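Local coordinates for protein dihydroorotase (Saccharomyces cerevisiae S288C, PDB 6L0G) that catalyses the reversible, zinc-dependent cyclisation of N-carbamoyl-L-aspartate to dihydroorotate, the third step of de novo pyrimidine biosynthesis, at residues A[36-41]-A[66-71]. Residues are numbered along the deposited sequence; the frame is centred on the assembly and turned at random.
Sequences SIAYIM and PKTTFL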
ATOM      1  N   SER A  36      26.768 -15.532   9.645  1.00 28.01           N
ATOM      2  CA  SER A  36      27.345 -16.429  10.637  1.00 28.57           C
ATOM      3  C   SER A  36      26.543 -16.444  11.929  1.00 25.22           C
ATOM      4  O   SER A  36      26.338 -17.512  12.518  1.00 27.18           O
ATOM      5  CB  SER A  36      28.792 -16.013  10.935  1.00 28.19           C
ATOM      6  OG  SER A  36      29.248 -16.584  12.148  1.00 31.25           O
ATOM      7  N   ILE A  37      26.080 -15.268  12.355  1.00 26.09           N
ATOM      8  CA  ILE A  37      25.416 -15.053  13.636  1.00 29.16           C
ATOM      9  C   ILE A  37      23.991 -14.540  13.384  1.00 26.70           C
ATOM     10  O   ILE A  37      23.797 -13.544  12.674  1.00 24.95           O
ATOM     11  CB  ILE A  37      26.220 -14.055  14.495  1.00 21.60           C
ATOM     12  CG1 ILE A  37      27.657 -14.551  14.699  1.00 29.58           C
ATOM     13  CG2 ILE A  37      25.551 -13.824  15.828  1.00 22.69           C
ATOM     14  CD1 ILE A  37      28.647 -13.446  15.039  1.00 24.89           C
ATOM     15  N   ALA A  38      23.003 -15.187  14.001  1.00 22.69           N
ATOM     16  CA  ALA A  38      21.595 -14.844  13.824  1.00 26.06           C
ATOM     17  C   ALA A  38      20.930 -14.621  15.175  1.00 26.00           C
ATOM     18  O   ALA A  38      21.092 -15.434  16.092  1.00 24.55           O
ATOM     19  CB  ALA A  38      20.848 -15.946  13.057  1.00 23.89           C
ATOM     20  N   TYR A  39      20.192 -13.518  15.301  1.00 22.44           N
ATOM     21  CA  TYR A  39      19.334 -13.278  16.455  1.00 20.58           C
ATOM     22  C   TYR A  39      17.901 -13.692  16.110  1.00 26.33           C
ATOM     23  O   TYR A  39      17.254 -13.065  15.259  1.00 22.35           O
ATOM     24  CB  TYR A  39      19.409 -11.810  16.870  1.00 25.04           C
ATOM     25  CG  TYR A  39      18.639 -11.493  18.121  1.00 26.14           C
ATOM     26  CD1 TYR A  39      19.085 -11.930  19.363  1.00 27.32           C
ATOM     27  CD2 TYR A  39      17.470 -10.742  18.066  1.00 22.22           C
ATOM     28  CE1 TYR A  39      18.379 -11.629  20.530  1.00 26.17           C
ATOM     29  CE2 TYR A  39      16.763 -10.439  19.212  1.00 23.06           C
ATOM     30  CZ  TYR A  39      17.224 -10.886  20.445  1.00 24.41           C
ATOM     31  OH  TYR A  39      16.526 -10.583  21.590  1.00 24.78           O
ATOM     32  N   ILE A  40      17.391 -14.707  16.807  1.00 20.30           N
ATOM     33  CA  ILE A  40      16.182 -15.418  16.394  1.00 22.81           C
ATOM     34  C   ILE A  40      14.959 -14.832  17.093  1.00 23.89           C
ATOM     35  O   ILE A  40      14.847 -14.885  18.322  1.00 21.07           O
ATOM     36  CB  ILE A  40      16.307 -16.921  16.698  1.00 22.38           C
ATOM     37  CG1 ILE A  40      17.550 -17.482  16.022  1.00 23.76           C
ATOM     38  CG2 ILE A  40      15.052 -17.675  16.239  1.00 20.40           C
ATOM     39  CD1 ILE A  40      17.459 -17.484  14.476  1.00 22.43           C
ATOM     40  N   MET A  41      14.009 -14.330  16.313  1.00 20.16           N
ATOM     41  CA  MET A  41      12.820 -13.717  16.900  1.00 20.15           C
ATOM     42  C   MET A  41      11.846 -14.779  17.416  1.00 18.82           C
ATOM     43  O   MET A  41      11.876 -15.927  16.970  1.00 20.08           O
ATOM     44  CB  MET A  41      12.154 -12.818  15.867  1.00 18.20           C
ATOM     45  CG  MET A  41      13.010 -11.572  15.543  1.00 17.76           C
ATOM     46  SD  MET A  41      13.243 -10.620  17.048  1.00 21.83           S
ATOM     47  CE  MET A  41      14.325  -9.276  16.590  1.00 19.36           C
ATOM     48  N   PRO A  66      24.443 -26.635  12.165  1.00 32.85           N
ATOM     49  CA  PRO A  66      25.484 -26.706  13.213  1.00 31.37           C
ATOM     50  C   PRO A  66      26.520 -25.585  13.172  1.00 29.12           C
ATOM     51  O   PRO A  66      27.115 -25.282  14.211  1.00 32.50           O
ATOM     52  CB  PRO A  66      26.133 -28.078  12.967  1.00 28.29           C
ATOM     53  CG  PRO A  66      25.073 -28.876  12.282  1.00 33.05           C
ATOM     54  CD  PRO A  66      24.343 -27.893  11.401  1.00 28.60           C
ATOM     55  N   LYS A  67      26.771 -24.958  12.026  1.00 33.65           N
ATOM     56  CA  LYS A  67      27.788 -23.906  11.968  1.00 33.90           C
ATOM     57  C   LYS A  67      27.239 -22.507  12.225  1.00 31.61           C
ATOM     58  O   LYS A  67      28.018 -21.544  12.239  1.00 34.05           O
ATOM     59  CB  LYS A  67      28.510 -23.917  10.618  1.00 39.76           C
ATOM     60  CG  LYS A  67      29.164 -25.245  10.235  1.00 39.23           C
ATOM     61  CD  LYS A  67      29.508 -25.242   8.742  1.00 44.21           C
ATOM     62  CE  LYS A  67      29.628 -26.649   8.171  1.00 49.36           C
ATOM     63  NZ  LYS A  67      31.016 -26.955   7.724  1.00 45.87           N
ATOM     64  N   THR A  68      25.936 -22.353  12.436  1.00 33.27           N
ATOM     65  CA  THR A  68      25.363 -21.030  12.676  1.00 33.19           C
ATOM     66  C   THR A  68      25.294 -20.737  14.169  1.00 25.60           C
ATOM     67  O   THR A  68      24.912 -21.601  14.965  1.00 28.87           O
ATOM     68  CB  THR A  68      23.966 -20.930  12.055  1.00 29.69           C
ATOM     69  OG1 THR A  68      24.046 -21.247  10.662  1.00 30.29           O
ATOM     70  CG2 THR A  68      23.407 -19.534  12.217  1.00 27.44           C
ATOM     71  N   THR A  69      25.662 -19.512  14.544  1.00 24.93           N
ATOM     72  CA  THR A  69      25.566 -19.061  15.931  1.00 26.29           C
ATOM     73  C   THR A  69      24.195 -18.428  16.164  1.00 26.29           C
ATOM     74  O   THR A  69      23.846 -17.438  15.517  1.00 25.79           O
ATOM     75  CB  THR A  69      26.672 -18.055  16.249  1.00 30.20           C
ATOM     76  OG1 THR A  69      27.947 -18.687  16.076  1.00 30.83           O
ATOM     77  CG2 THR A  69      26.545 -17.553  17.675  1.00 27.73           C
ATOM     78  N   PHE A  70      23.436 -18.985  17.101  1.00 23.60           N
ATOM     79  CA  PHE A  70      22.051 -18.600  17.344  1.00 28.30           C
ATOM     80  C   PHE A  70      21.947 -17.856  18.671  1.00 26.09           C
ATOM     81  O   PHE A  70      22.289 -18.410  19.720  1.00 26.97           O
ATOM     82  CB  PHE A  70      21.146 -19.827  17.376  1.00 22.46           C
ATOM     83  CG  PHE A  70      20.954 -20.483  16.038  1.00 26.31           C
ATOM     84  CD1 PHE A  70      20.168 -19.887  15.062  1.00 19.03           C
ATOM     85  CD2 PHE A  70      21.540 -21.710  15.766  1.00 26.60           C
ATOM     86  CE1 PHE A  70      19.978 -20.492  13.837  1.00 26.16           C
ATOM     87  CE2 PHE A  70      21.347 -22.329  14.536  1.00 33.56           C
ATOM     88  CZ  PHE A  70      20.569 -21.718  13.567  1.00 28.69           C
ATOM     89  N   LEU A  71      21.467 -16.618  18.625  1.00 23.95           N
ATOM     90  CA  LEU A  71      21.131 -15.849  19.818  1.00 22.40           C
ATOM     91  C   LEU A  71      19.614 -15.793  19.922  1.00 23.80           C
ATOM     92  O   LEU A  71      18.938 -15.428  18.954  1.00 23.98           O
ATOM     93  CB  LEU A  71      21.731 -14.440  19.763  1.00 22.44           C
ATOM     94  CG  LEU A  71      23.208 -14.298  19.362  1.00 27.64           C
ATOM     95  CD1 LEU A  71      23.623 -12.815  19.215  1.00 25.25           C
ATOM     96  CD2 LEU A  71      24.138 -15.025  20.344  1.00 32.12           C
TER
HETATM   97  O   HOH W   1      28.833 -19.198  13.456  1.00 28.67           O
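Four backbone hydrogen bonds join strand 37-40, and Ser36 just before it, to parallel strand 69-71. Thr69 N donates to Ser36 O, and Ala38 N to Thr69 O. Leu71 N then reaches Ala38 O at 2.8 Å with an almost straight N-H...O angle (179°), and Ile40 N closes the series on Leu71 O at 2.7 Å. CA-H contacts from Ile37 and Tyr39 add to the carbonyls of Thr69 and Leu71.

Water takes over where the strands begin. One molecule links Ser36 OG (3.0 Å), Lys67 O and Thr69 OG1 (2.8 Å). Thr69 OG1 has a further partner in Ala320 N.

The apolar contacts split between the two sheet faces. On one, Ile37 and Thr69 lie side by side, CG1 to CB, and Ile37 CG2 meets Leu71 CD1 at 4.0 Å. Tyr39 has CG anti to its own N (chi1 -175°), so that the Tyr39 and Leu71 side chains cross at about a right angle. Leu71 CB sits at the ring edge, in plane, 3.7 Å from Tyr39 CD1. The ring's OH bonds Asn135 OD1. An alanine in place of Tyr39 would probably open a gap beside Leu71 and leave Asn135 without this partner.

On the other face, Ile40 CD1 abuts the Phe70 ring edge, 3.7 Å from Phe70 CD1. Thr68 CG2 lies over one ring face, offset toward the rim. Leu61 of helix 51-64 touches both Ile40 and Phe70.

The two strands and the intervening helix 51-64 form a right-handed beta-alpha-beta unit of this TIM-barrel hydrolase. Strand 37-40 lies between 69-71 and strand 5-15, whose His14 probably binds zinc. Main-chain bonds at the centre and apolar side chains on both faces imply a continuous part of the barrel wall.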